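Local coordinates for competence/damage-inducible protein CinA (Agrobacterium tumefaciens, PDB 2A9S), which is of unconfirmed function but belongs to the competence/damage-inducible CinA family, some members of which are nicotinamide mononucleotide deamidases, at residues 33-38 and 152-157; 52-57 and 96-101; 69-74 and 84-89; 89-94 and 103-108; 124-129 and 138-143. All coordinates share one frame; numbering follows the deposited sequence.

Overall arrangement
From the N terminus, residues 33-38 open interaction 1, which closes on helix 147-167 and encloses the other four contacts. Interaction 2 starts on strand 53-59 and closes at 96-101, just past helix 84-96. Interaction 3 is nested within it and joins 69-74 to the start of that helix. Interaction 4 begins at Gln-89, which it shares with interaction 3. It packs the helix on strand 102-108 and crosses interaction 2 along the chain. Interaction 5 follows in series as the hairpin of 123-130 and 135-141 at one side of the sheet. Together they tie helices on both faces to the mixed sheet, and interactions 1 and 2 also reach the second subunit.

Interaction 1 (33-38 and 152-157); sequences SCTGGL and LATVRT
Thr-35 and Thr-154 meet through methyl groups; no ring or other flat side chain takes part. Their side chains cross obliquely. CG2 of Thr-35 lies 3.5 Å from CG2 of Thr-154, tighter than usual van der Waals contact. It also reaches CB of Thr-154 at 3.6 Å. The torsions turn both methyls inward. Thr-154 OG1 lies beside the backbone N (chi1 -61°), which leaves CG2 anti to that N, and CG2 of Thr-35 is anti to its carbonyl carbon. Both hydroxyls bond outside the contact. Thr-35 OG1 is hydrogen-bonded with Glu-32 OE1, and Thr-154 OG1 with the carbonyl O of Ile-150, one helical turn back.

Next along the helix, CG2 of Val-155 lies 3.8 Å from CB of Leu-38. The same methyl lies 4.0 Å from Thr-35 CG2. Cys-34 adds a looser touch, with SG 4.3 Å from Thr-154 CG2.

The 33-38 segment links strand 28-32 to helix 38-43. It makes a type I turn from Ser-33 to Gly-36 and a type I' turn from Thr-35 to Leu-38. Gly-36 and Gly-37 both have positive phi, and Gly-37 is the N-cap of the helix. Val-106 of the sheet packs on Cys-34, Thr-35 and Thr-154. Leu-5 of the second subunit packs on Leu-38.

No hydrogen bond crosses between the two segments. Their contact is apolar and buried, while the threonine hydroxyls are satisfied within their own parts of the chain. A polar tie to the same helix comes just before it, from Arg-151 NH1 to Cys-34 O.

Interaction 2 (52-57 and 96-101); sequences VVDRGF and YRSRAN
Arg-97 meets Phe-57 with its carbonyl O, which lies at the ring edge, in plane, 3.6 Å from CZ. A water links the same O to Arg-55. It donates to Arg-97 O and accepts from Arg-55 NH1, lying in the guanidinium plane at its edge.

Ser-98 follows and backs the Arg-55 side chain. Its CB is 3.6 Å from Arg-55 CD. Its CA sits over one face of the guanidinium, toward the rim. The Arg-55 chain bends at chi3 (66°), which brings NE back toward Asp-54. Ser-98 OG accepts from Ala-100 N at 3.0 Å, forming an ST turn. The same OG is hydrogen-bonded with the carbonyls of Ala-94 and Leu-95, at the end of helix 84-96, which must share its one proton.

Strand 53-59 is an outermost strand of this chain's sheet. Gly-56 pairs antiparallel with a strand of the second subunit, so the sheet continues across the dimer. Arg-55 takes part in this interface. Its NH1 forms a salt bridge with Asp-67 and its NH2 with Asp-63, both of the second subunit.

Arg-99 N donates to Asp-54 OD2 at 2.9 Å, with an N-H...O angle of 160°. Arg-55 NE reaches this oxygen at 3.1 Å in a salt bridge. The two donors come from opposite faces of the carboxylate plane, gripping OD2 between them. Further out, CG of Arg-99 lies 3.9 Å from Arg-55 NH2.

Ala-100 comes last, with its CB 4.4 Å from the CB of Asp-54. Its carbonyl O is hydrogen-bonded with Arg-131 NE.

Interaction 3 (69-74 and 84-89); sequences LGVGTE and RQTALQ
Gln-89 reaches Gly-72 with its amide oxygen. CG is anti to the carbonyl carbon, and the chain is extended beyond it (chi2 -170°), which carries CD out from the helix to the 69-74 segment. OE1 accepts from Gly-72 N at 2.9 Å. The bond is fairly straight, with an N-H...O angle of 167°, and the donor is tilted 27° from the carbonyl plane.

Val-71 crosses the glutamine chain and touches it at two levels. CG1, anti to the backbone N, lies 3.4 Å from Gln-89 OE1. CG2 rests 3.9 Å from Gln-89 CB. CG1 also comes within 4.3 Å of Thr-86 CG2, one helical turn earlier.

Gly-72 is the N-cap of helix 73-79, so the glutamine bond ties helix 84-96 to the link between helices 62-69 and 73-79. Gly-70 makes the exit from helix 62-69 with positive phi. Thr-75 OG1 is a second, weak partner of Gln-89 OE1.

A water spans the backbones at the other end of the contact. It donates to Leu-69 O at 2.9 Å and to Gln-89 O at 2.7 Å. The leucine side chain packs on Met-90 and Ala-94 of helix 84-96.

Interaction 4 (89-94 and 103-108); sequences QMAHGA and AVAVTG
Met-90 bends over the strand to reach Val-106 and Thr-107. Its CG is anti to the carbonyl carbon (chi1 -72°), and chi3 of 68° turns the terminal methyl back. CE then lies 3.5 Å from Val-106 O. SD passes 4.0 Å from Thr-107 CB, where the two side chains run at a slant to each other. Nearer the helix, CB of Met-90 sits 3.6 Å from CB of Ala-105.

Alanines on both sides make the rest of the contact, Ala-91 and Ala-94 of the helix and Ala-103 and Ala-105 of the strand. The CB of Ala-105 touches backbone as well as side chain. It lies 3.5 Å from Ala-91 N and 3.9 Å from Ala-91 CB. The CB of Ala-103 lies further along the helix, 3.5 Å from Ala-91 O and 3.9 Å from Ala-94 CB. With such small residues, the axes of segments 89-94 and 103-108 approach to 6.9 Å, at 144° between their directions. No hydrogen bond crosses the contact. Thr-107 OG1 has its partner in the carbonyl O of Ala-81.

Helix 84-96 ends the helical connection between the parallel strands 53-59 and 102-108, a beta-alpha-beta crossover that skips strand 28-32. Strand 102-108 is the middle one of the five. Ala-103, Ala-105 and Thr-107 point to helix 84-96, and Ala-94 also touches Ala-31 of strand 28-32. On the other face, Val-104 and Val-106 meet helix 147-167 through Ala-158, Leu-162 and Thr-154. The contact is part of the packing on one face of this alpha/beta/alpha sandwich.

Interaction 5 (124-129 and 138-143); sequences VHLATK and HEMRYG
Val-124 and Met-140 pair by two backbone hydrogen bonds, as do Leu-126 and His-138. Val-124 N to Met-140 O is 2.9 Å, and Met-140 N to Val-124 O is 2.8 Å. Leu-126 N to His-138 O and His-138 N to Leu-126 O are both 3.0 Å. His-125 and Glu-139 form the non-hydrogen-bonded pair between them. This is the antiparallel hairpin of strands 123-130 and 135-141, the latter outermost in the chain's sheet.

Apolar contacts lie on the face of Val-124 and Leu-126. CD1 of Leu-126 is 3.6 Å from Met-140 CG. CG2 of Val-124 meets the ring edge of Tyr-142, 3.7 Å from CE2. Met-140 CB lies over one face of that ring, toward the rim. Tyr-142 OH is hydrogen-bonded with Thr-157 of helix 147-167.

Polar groups gather on the other face. His-125 and Glu-139 lie side by side, pointing the same way, with ring and carboxylate planes 62° apart. Glu-139 CG is anti to the backbone N (chi1 -179°), which sets it beside CE1 of the histidine. CE1 of His-125 is 3.3 Å from Glu-139 OE1. ND1 of the histidine is hydrogen-bonded with His-137 NE2. Glu-139 OE2 is gripped side-on by NE and NH2 of Arg-141, with NE at 2.8 Å.

The two carboxylate oxygens have different surroundings. OE2 is taken by the arginine, which probably offsets much of the charge, while OE1 lies beside the histidine ring.

Interaction 1 (33-38 and 152-157)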
# COMPACT_ATOMS: atom_id res chain seq x y z
N SER A 33 7.32 -1.57 -4.45
CA SER A 33 8.30 -2.30 -3.70
C SER A 33 8.84 -1.30 -2.64
O SER A 33 8.30 -1.23 -1.48
CB SER A 33 9.32 -2.89 -4.69
OG SER A 33 10.22 -3.83 -4.10
N CYS A 34 9.78 -0.46 -3.07
CA CYS A 34 10.53 0.41 -2.17
C CYS A 34 9.72 1.47 -1.41
O CYS A 34 10.12 1.83 -0.31
CB CYS A 34 11.69 1.07 -2.91
SG CYS A 34 11.17 2.02 -4.33
N THR A 35 8.61 1.96 -1.99
CA THR A 35 7.75 2.98 -1.33
C THR A 35 6.77 2.38 -0.33
O THR A 35 6.12 3.10 0.43
CB THR A 35 6.92 3.81 -2.34
OG1 THR A 35 6.26 2.91 -3.26
CG2 THR A 35 7.81 4.80 -3.12
N GLY A 36 6.64 1.06 -0.35
CA GLY A 36 5.91 0.31 0.69
C GLY A 36 4.42 0.64 0.89
O GLY A 36 3.85 0.35 1.95
N GLY A 37 3.79 1.25 -0.12
CA GLY A 37 2.38 1.63 -0.02
C GLY A 37 2.15 3.14 -0.01
O GLY A 37 0.99 3.57 -0.06
N LEU A 38 3.22 3.93 0.09
CA LEU A 38 3.08 5.39 0.16
C LEU A 38 2.57 6.03 -1.12
O LEU A 38 2.06 7.14 -1.06
CB LEU A 38 4.39 6.08 0.56
CG LEU A 38 4.94 5.68 1.93
CD1 LEU A 38 6.27 6.43 2.22
CD2 LEU A 38 3.87 5.96 3.01
N LEU A 152 9.97 9.34 -0.54
CA LEU A 152 9.11 10.47 -0.91
C LEU A 152 9.48 10.96 -2.32
O LEU A 152 8.60 11.32 -3.10
CB LEU A 152 9.17 11.59 0.13
CG LEU A 152 8.52 11.19 1.46
CD1 LEU A 152 8.76 12.28 2.48
CD2 LEU A 152 7.02 10.89 1.27
N ALA A 153 10.78 10.98 -2.64
CA ALA A 153 11.24 11.37 -3.98
C ALA A 153 10.63 10.43 -5.03
O ALA A 153 10.17 10.88 -6.11
CB ALA A 153 12.79 11.27 -4.05
N THR A 154 10.56 9.15 -4.68
CA THR A 154 9.95 8.16 -5.57
C THR A 154 8.44 8.40 -5.76
O THR A 154 7.92 8.33 -6.90
CB THR A 154 10.23 6.70 -5.08
OG1 THR A 154 11.64 6.48 -5.07
CG2 THR A 154 9.56 5.64 -6.01
N VAL A 155 7.74 8.70 -4.67
CA VAL A 155 6.30 9.01 -4.73
C VAL A 155 6.08 10.18 -5.69
O VAL A 155 5.25 10.08 -6.61
CB VAL A 155 5.67 9.31 -3.32
CG1 VAL A 155 4.25 9.86 -3.48
CG2 VAL A 155 5.67 8.04 -2.39
N ARG A 156 6.87 11.25 -5.51
CA ARG A 156 6.78 12.40 -6.41
C ARG A 156 6.92 11.99 -7.90
O ARG A 156 6.05 12.28 -8.75
CB ARG A 156 7.84 13.44 -6.04
CG ARG A 156 7.78 14.67 -7.01
CD ARG A 156 8.81 15.72 -6.65
NE ARG A 156 8.54 16.27 -5.33
CZ ARG A 156 9.31 16.05 -4.27
NH1 ARG A 156 10.42 15.32 -4.40
NH2 ARG A 156 8.99 16.57 -3.08
N THR A 157 8.00 11.30 -8.23
CA THR A 157 8.23 10.93 -9.63
C THR A 157 7.11 10.03 -10.16
O THR A 157 6.68 10.19 -11.30
CB THR A 157 9.60 10.25 -9.80
OG1 THR A 157 10.62 11.09 -9.22
CG2 THR A 157 9.89 9.97 -11.28

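Interaction 2 (52-57 and 96-101)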
# COMPACT_ATOMS: atom_id res chain seq x y z
N VAL A 52 -11.12 6.91 -8.22
CA VAL A 52 -9.97 6.80 -9.13
C VAL A 52 -9.04 5.64 -8.76
O VAL A 52 -8.49 4.98 -9.62
CB VAL A 52 -9.16 8.13 -9.16
CG1 VAL A 52 -7.81 7.99 -9.93
CG2 VAL A 52 -10.01 9.27 -9.74
N VAL A 53 -8.85 5.41 -7.46
CA VAL A 53 -7.87 4.42 -7.05
C VAL A 53 -8.53 3.04 -7.01
O VAL A 53 -9.45 2.80 -6.22
CB VAL A 53 -7.18 4.79 -5.72
CG1 VAL A 53 -6.17 3.72 -5.36
CG2 VAL A 53 -6.48 6.12 -5.81
N ASP A 54 -8.09 2.14 -7.86
CA ASP A 54 -8.73 0.84 -7.97
C ASP A 54 -8.17 -0.11 -6.93
O ASP A 54 -8.92 -0.56 -6.05
CB ASP A 54 -8.60 0.30 -9.38
CG ASP A 54 -9.32 -1.04 -9.56
OD1 ASP A 54 -10.56 -1.07 -9.33
OD2 ASP A 54 -8.65 -2.03 -9.93
N ARG A 55 -6.88 -0.40 -7.01
CA ARG A 55 -6.25 -1.26 -6.01
C ARG A 55 -4.76 -1.04 -6.01
O ARG A 55 -4.21 -0.40 -6.90
CB ARG A 55 -6.57 -2.75 -6.26
CG ARG A 55 -5.98 -3.27 -7.57
CD ARG A 55 -6.57 -4.63 -7.95
NE ARG A 55 -7.99 -4.52 -8.27
CZ ARG A 55 -8.81 -5.55 -8.41
NH1 ARG A 55 -8.38 -6.82 -8.27
NH2 ARG A 55 -10.07 -5.32 -8.69
N GLY A 56 -4.11 -1.58 -5.00
CA GLY A 56 -2.68 -1.42 -4.85
C GLY A 56 -2.07 -2.72 -4.40
O GLY A 56 -2.69 -3.45 -3.60
N PHE A 57 -0.84 -2.98 -4.88
CA PHE A 57 -0.07 -4.18 -4.52
C PHE A 57 1.22 -3.70 -3.89
O PHE A 57 1.92 -2.89 -4.50
CB PHE A 57 0.27 -4.97 -5.77
CG PHE A 57 -0.92 -5.30 -6.65
CD1 PHE A 57 -1.58 -6.51 -6.47
CD2 PHE A 57 -1.38 -4.41 -7.62
CE1 PHE A 57 -2.68 -6.84 -7.27
CE2 PHE A 57 -2.49 -4.74 -8.40
CZ PHE A 57 -3.13 -5.94 -8.22
N TYR A 96 -3.12 -5.53 -15.59
CA TYR A 96 -4.02 -6.60 -16.05
C TYR A 96 -4.55 -7.53 -14.94
O TYR A 96 -5.39 -8.40 -15.20
CB TYR A 96 -3.43 -7.35 -17.28
CG TYR A 96 -3.24 -6.45 -18.49
CD1 TYR A 96 -4.34 -5.98 -19.22
CD2 TYR A 96 -1.97 -6.05 -18.90
CE1 TYR A 96 -4.17 -5.13 -20.31
CE2 TYR A 96 -1.80 -5.20 -20.00
CZ TYR A 96 -2.90 -4.75 -20.69
OH TYR A 96 -2.73 -3.92 -21.78
N ARG A 97 -4.09 -7.32 -13.70
CA ARG A 97 -4.73 -7.89 -12.52
C ARG A 97 -5.56 -6.84 -11.74
O ARG A 97 -5.74 -6.93 -10.51
CB ARG A 97 -3.72 -8.62 -11.63
CG ARG A 97 -3.17 -9.87 -12.33
CD ARG A 97 -1.98 -10.45 -11.64
NE ARG A 97 -1.33 -11.51 -12.42
CZ ARG A 97 -0.74 -12.58 -11.89
NH1 ARG A 97 -0.74 -12.79 -10.58
NH2 ARG A 97 -0.16 -13.47 -12.68
N SER A 98 -6.09 -5.86 -12.48
CA SER A 98 -6.94 -4.83 -11.90
C SER A 98 -7.95 -4.36 -12.93
O SER A 98 -7.93 -4.83 -14.08
CB SER A 98 -6.09 -3.66 -11.42
OG SER A 98 -5.78 -2.77 -12.48
N ARG A 99 -8.81 -3.43 -12.51
CA ARG A 99 -9.76 -2.79 -13.40
C ARG A 99 -9.29 -1.40 -13.78
O ARG A 99 -10.06 -0.63 -14.33
CB ARG A 99 -11.16 -2.70 -12.75
CG ARG A 99 -11.57 -3.94 -12.03
CD ARG A 99 -13.06 -3.94 -11.78
NE ARG A 99 -13.61 -5.28 -11.99
CZ ARG A 99 -14.30 -5.65 -13.06
NH1 ARG A 99 -14.56 -4.78 -14.04
NH2 ARG A 99 -14.75 -6.89 -13.16
N ALA A 100 -8.01 -1.08 -13.55
CA ALA A 100 -7.52 0.26 -13.81
C ALA A 100 -7.25 0.47 -15.30
O ALA A 100 -7.01 -0.48 -16.05
CB ALA A 100 -6.24 0.54 -13.04
N ASN A 101 -7.30 1.73 -15.70
CA ASN A 101 -6.77 2.15 -16.99
C ASN A 101 -5.25 2.32 -17.04
O ASN A 101 -4.66 2.12 -18.10
CB ASN A 101 -7.41 3.46 -17.40
CG ASN A 101 -8.91 3.41 -17.33
OD1 ASN A 101 -9.52 3.68 -16.29
ND2 ASN A 101 -9.53 3.01 -18.45
O HOH W 1 -5.70 -8.46 -8.31

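Interaction 3 (69-74 and 84-89)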
# COMPACT_ATOMS: atom_id res chain seq x y z
N LEU A 69 1.98 -10.26 -9.05
CA LEU A 69 2.09 -9.50 -10.30
C LEU A 69 2.50 -10.32 -11.54
O LEU A 69 2.44 -9.79 -12.66
CB LEU A 69 3.02 -8.31 -10.12
CG LEU A 69 2.55 -7.29 -9.08
CD1 LEU A 69 3.66 -6.24 -8.91
CD2 LEU A 69 1.20 -6.64 -9.44
N GLY A 70 2.92 -11.56 -11.31
CA GLY A 70 3.40 -12.42 -12.40
C GLY A 70 4.76 -12.04 -12.97
O GLY A 70 5.05 -12.35 -14.14
N VAL A 71 5.59 -11.38 -12.17
CA VAL A 71 6.96 -11.08 -12.58
C VAL A 71 7.71 -12.41 -12.69
O VAL A 71 7.59 -13.26 -11.81
CB VAL A 71 7.68 -10.15 -11.58
CG1 VAL A 71 9.14 -9.99 -11.97
CG2 VAL A 71 6.99 -8.77 -11.52
N GLY A 72 8.46 -12.59 -13.77
CA GLY A 72 9.15 -13.87 -14.02
C GLY A 72 10.34 -14.14 -13.12
O GLY A 72 11.16 -13.24 -12.86
N THR A 73 10.46 -15.39 -12.66
CA THR A 73 11.65 -15.84 -11.91
C THR A 73 12.91 -15.59 -12.77
O THR A 73 14.00 -15.32 -12.25
CB THR A 73 11.53 -17.34 -11.52
OG1 THR A 73 10.31 -17.55 -10.82
CG2 THR A 73 12.70 -17.78 -10.63
N GLU A 74 12.71 -15.67 -14.08
CA GLU A 74 13.72 -15.46 -15.10
C GLU A 74 14.15 -14.00 -15.25
O GLU A 74 15.32 -13.70 -15.51
CB GLU A 74 13.19 -16.05 -16.42
CG GLU A 74 13.03 -15.10 -17.63
CD GLU A 74 11.61 -14.52 -17.79
OE1 GLU A 74 11.02 -14.01 -16.80
OE2 GLU A 74 11.08 -14.57 -18.93
N ARG A 84 14.96 -2.19 -14.85
CA ARG A 84 13.97 -1.74 -15.81
C ARG A 84 12.98 -2.88 -16.12
O ARG A 84 11.76 -2.67 -16.11
CB ARG A 84 14.70 -1.26 -17.07
CG ARG A 84 13.81 -0.88 -18.21
CD ARG A 84 14.61 -0.76 -19.51
NE ARG A 84 13.70 -0.52 -20.61
CZ ARG A 84 13.19 -1.47 -21.40
NH1 ARG A 84 13.53 -2.75 -21.21
NH2 ARG A 84 12.34 -1.14 -22.37
N GLN A 85 13.51 -4.09 -16.32
CA GLN A 85 12.70 -5.26 -16.66
C GLN A 85 11.67 -5.65 -15.58
O GLN A 85 10.52 -5.95 -15.90
CB GLN A 85 13.60 -6.46 -17.00
CG GLN A 85 14.42 -6.25 -18.29
CD GLN A 85 15.72 -5.42 -18.09
OE1 GLN A 85 16.04 -4.96 -16.97
NE2 GLN A 85 16.46 -5.24 -19.19
N THR A 86 12.10 -5.66 -14.32
CA THR A 86 11.18 -5.95 -13.22
C THR A 86 10.12 -4.87 -13.16
O THR A 86 8.96 -5.18 -13.02
CB THR A 86 11.91 -6.15 -11.87
OG1 THR A 86 12.69 -7.35 -11.95
CG2 THR A 86 10.89 -6.28 -10.72
N ALA A 87 10.51 -3.60 -13.33
CA ALA A 87 9.54 -2.49 -13.27
C ALA A 87 8.45 -2.63 -14.33
O ALA A 87 7.25 -2.51 -14.02
CB ALA A 87 10.24 -1.13 -13.39
N LEU A 88 8.89 -2.90 -15.56
CA LEU A 88 7.96 -3.13 -16.66
C LEU A 88 7.00 -4.28 -16.38
O LEU A 88 5.81 -4.13 -16.61
CB LEU A 88 8.70 -3.37 -17.97
CG LEU A 88 9.49 -2.18 -18.53
CD1 LEU A 88 10.30 -2.67 -19.74
CD2 LEU A 88 8.54 -1.08 -18.92
N GLN A 89 7.49 -5.41 -15.88
CA GLN A 89 6.62 -6.56 -15.58
C GLN A 89 5.64 -6.30 -14.43
O GLN A 89 4.47 -6.69 -14.50
CB GLN A 89 7.42 -7.83 -15.31
CG GLN A 89 8.07 -8.31 -16.60
CD GLN A 89 8.69 -9.67 -16.47
OE1 GLN A 89 8.87 -10.18 -15.37
NE2 GLN A 89 9.04 -10.27 -17.61
O HOH W 2 3.82 -9.24 -15.12

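Interaction 4 (89-94 and 103-108)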
# COMPACT_ATOMS: atom_id res chain seq x y z
N GLN A 89 7.49 -5.41 -15.88
CA GLN A 89 6.62 -6.56 -15.58
C GLN A 89 5.64 -6.30 -14.43
O GLN A 89 4.47 -6.69 -14.50
CB GLN A 89 7.42 -7.83 -15.31
CG GLN A 89 8.07 -8.31 -16.60
CD GLN A 89 8.69 -9.67 -16.47
OE1 GLN A 89 8.87 -10.18 -15.37
NE2 GLN A 89 9.04 -10.27 -17.61
N MET A 90 6.12 -5.61 -13.40
CA MET A 90 5.25 -5.16 -12.31
C MET A 90 4.09 -4.28 -12.85
O MET A 90 2.93 -4.47 -12.46
CB MET A 90 6.05 -4.39 -11.26
CG MET A 90 6.99 -5.24 -10.37
SD MET A 90 8.06 -4.28 -9.23
CE MET A 90 6.85 -3.60 -8.09
N ALA A 91 4.41 -3.34 -13.73
CA ALA A 91 3.42 -2.39 -14.23
C ALA A 91 2.36 -3.15 -15.05
O ALA A 91 1.15 -2.95 -14.90
CB ALA A 91 4.12 -1.30 -15.09
N HIS A 92 2.85 -4.07 -15.89
CA HIS A 92 1.99 -4.90 -16.70
C HIS A 92 1.08 -5.77 -15.82
O HIS A 92 -0.15 -5.83 -16.04
CB HIS A 92 2.83 -5.78 -17.62
CG HIS A 92 2.02 -6.65 -18.52
ND1 HIS A 92 1.80 -7.98 -18.25
CD2 HIS A 92 1.33 -6.37 -19.65
CE1 HIS A 92 1.04 -8.50 -19.21
NE2 HIS A 92 0.73 -7.53 -20.06
N GLY A 93 1.68 -6.45 -14.84
CA GLY A 93 0.91 -7.24 -13.86
C GLY A 93 -0.14 -6.46 -13.10
O GLY A 93 -1.29 -6.92 -12.93
N ALA A 94 0.23 -5.26 -12.63
CA ALA A 94 -0.70 -4.47 -11.81
C ALA A 94 -1.86 -3.97 -12.65
O ALA A 94 -2.97 -3.76 -12.13
CB ALA A 94 0.01 -3.29 -11.14
N ALA A 103 -1.39 1.75 -14.68
CA ALA A 103 -0.71 1.25 -13.48
C ALA A 103 0.64 1.93 -13.39
O ALA A 103 1.26 2.29 -14.42
CB ALA A 103 -0.55 -0.26 -13.50
N VAL A 104 1.07 2.19 -12.16
CA VAL A 104 2.44 2.67 -11.94
C VAL A 104 3.12 1.67 -11.02
O VAL A 104 2.53 1.24 -10.02
CB VAL A 104 2.47 4.13 -11.35
CG1 VAL A 104 1.66 4.23 -10.03
CG2 VAL A 104 3.96 4.65 -11.23
N ALA A 105 4.38 1.35 -11.35
CA ALA A 105 5.17 0.36 -10.61
C ALA A 105 6.53 0.96 -10.25
O ALA A 105 7.13 1.65 -11.07
CB ALA A 105 5.38 -0.89 -11.47
N VAL A 106 7.00 0.70 -9.03
CA VAL A 106 8.32 1.21 -8.61
C VAL A 106 9.10 0.10 -7.92
O VAL A 106 8.53 -0.69 -7.12
CB VAL A 106 8.22 2.49 -7.69
CG1 VAL A 106 7.46 3.61 -8.40
CG2 VAL A 106 7.59 2.18 -6.31
N THR A 107 10.40 0.02 -8.24
CA THR A 107 11.28 -0.93 -7.57
C THR A 107 12.63 -0.24 -7.40
O THR A 107 13.20 0.29 -8.38
CB THR A 107 11.43 -2.29 -8.33
OG1 THR A 107 12.33 -3.13 -7.60
CG2 THR A 107 11.94 -2.12 -9.76
N GLY A 108 13.10 -0.16 -6.15
CA GLY A 108 14.36 0.57 -5.91
C GLY A 108 15.01 0.24 -4.59
O GLY A 108 14.55 -0.67 -3.87

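Interaction 5 (124-129 and 138-143)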
# COMPACT_ATOMS: atom_id res chain seq x y z
N VAL A 124 16.22 3.95 -8.43
CA VAL A 124 14.83 3.52 -8.44
C VAL A 124 14.41 3.41 -9.91
O VAL A 124 14.67 4.32 -10.69
CB VAL A 124 13.87 4.52 -7.72
CG1 VAL A 124 12.37 4.08 -7.85
CG2 VAL A 124 14.25 4.72 -6.24
N HIS A 125 13.77 2.31 -10.26
CA HIS A 125 13.19 2.13 -11.59
C HIS A 125 11.68 2.32 -11.46
O HIS A 125 11.05 1.71 -10.60
CB HIS A 125 13.52 0.74 -12.13
CG HIS A 125 14.93 0.62 -12.63
ND1 HIS A 125 15.32 1.09 -13.86
CD2 HIS A 125 16.05 0.15 -12.03
CE1 HIS A 125 16.62 0.89 -14.02
NE2 HIS A 125 17.08 0.30 -12.93
N LEU A 126 11.12 3.20 -12.30
CA LEU A 126 9.68 3.47 -12.30
C LEU A 126 9.15 3.18 -13.69
O LEU A 126 9.80 3.50 -14.71
CB LEU A 126 9.36 4.92 -11.91
CG LEU A 126 9.85 5.46 -10.56
CD1 LEU A 126 11.26 6.06 -10.71
CD2 LEU A 126 8.88 6.49 -10.04
N ALA A 127 7.95 2.60 -13.73
CA ALA A 127 7.30 2.31 -15.02
C ALA A 127 5.82 2.58 -14.87
O ALA A 127 5.22 2.24 -13.84
CB ALA A 127 7.55 0.87 -15.45
N THR A 128 5.23 3.18 -15.89
CA THR A 128 3.77 3.30 -15.96
C THR A 128 3.27 2.67 -17.25
O THR A 128 3.91 2.83 -18.31
CB THR A 128 3.30 4.76 -15.87
OG1 THR A 128 3.94 5.53 -16.91
CG2 THR A 128 3.67 5.37 -14.53
N LYS A 129 2.14 1.97 -17.19
CA LYS A 129 1.57 1.36 -18.40
C LYS A 129 0.08 1.67 -18.56
O LYS A 129 -0.63 1.84 -17.57
CB LYS A 129 1.84 -0.14 -18.42
CG LYS A 129 1.44 -0.83 -19.73
CD LYS A 129 1.90 -2.26 -19.78
CE LYS A 129 1.51 -2.85 -21.13
NZ LYS A 129 2.17 -4.16 -21.35
N HIS A 138 11.36 5.48 -16.25
CA HIS A 138 12.44 6.37 -15.85
C HIS A 138 13.30 5.67 -14.85
O HIS A 138 12.78 5.04 -13.95
CB HIS A 138 11.91 7.62 -15.19
CG HIS A 138 11.33 8.61 -16.14
ND1 HIS A 138 12.11 9.52 -16.83
CD2 HIS A 138 10.05 8.82 -16.53
CE1 HIS A 138 11.32 10.26 -17.60
NE2 HIS A 138 10.07 9.86 -17.44
N GLU A 139 14.61 5.77 -15.04
CA GLU A 139 15.56 5.35 -14.04
C GLU A 139 15.98 6.60 -13.28
O GLU A 139 16.45 7.58 -13.89
CB GLU A 139 16.78 4.68 -14.68
CG GLU A 139 17.78 4.21 -13.69
CD GLU A 139 19.01 3.70 -14.39
OE1 GLU A 139 18.83 2.96 -15.37
OE2 GLU A 139 20.13 4.07 -13.99
N MET A 140 15.77 6.59 -11.98
CA MET A 140 16.17 7.70 -11.13
C MET A 140 17.33 7.28 -10.25
O MET A 140 17.44 6.10 -9.88
CB MET A 140 15.01 8.22 -10.29
CG MET A 140 13.77 8.56 -11.11
SD MET A 140 14.06 9.91 -12.32
CE MET A 140 14.09 11.29 -11.27
N ARG A 141 18.18 8.25 -9.96
CA ARG A 141 19.30 8.07 -9.02
C ARG A 141 19.24 9.23 -8.05
O ARG A 141 19.80 10.31 -8.29
CB ARG A 141 20.63 8.01 -9.77
CG ARG A 141 20.75 6.71 -10.54
CD ARG A 141 21.82 6.71 -11.63
NE ARG A 141 21.82 5.39 -12.24
CZ ARG A 141 22.55 4.35 -11.82
NH1 ARG A 141 23.37 4.46 -10.79
NH2 ARG A 141 22.46 3.18 -12.44
N TYR A 142 18.52 9.04 -6.96
CA TYR A 142 18.27 10.14 -6.05
C TYR A 142 19.47 10.38 -5.14
O TYR A 142 19.54 11.41 -4.48
CB TYR A 142 17.02 9.84 -5.20
CG TYR A 142 15.73 9.69 -6.00
CD1 TYR A 142 15.16 10.80 -6.66
CD2 TYR A 142 15.08 8.47 -6.07
CE1 TYR A 142 13.96 10.66 -7.37
CE2 TYR A 142 13.88 8.33 -6.75
CZ TYR A 142 13.33 9.42 -7.41
OH TYR A 142 12.15 9.27 -8.09
N GLY A 143 20.40 9.43 -5.10
CA GLY A 143 21.57 9.54 -4.22
C GLY A 143 21.35 8.94 -2.85
O GLY A 143 20.24 8.51 -2.51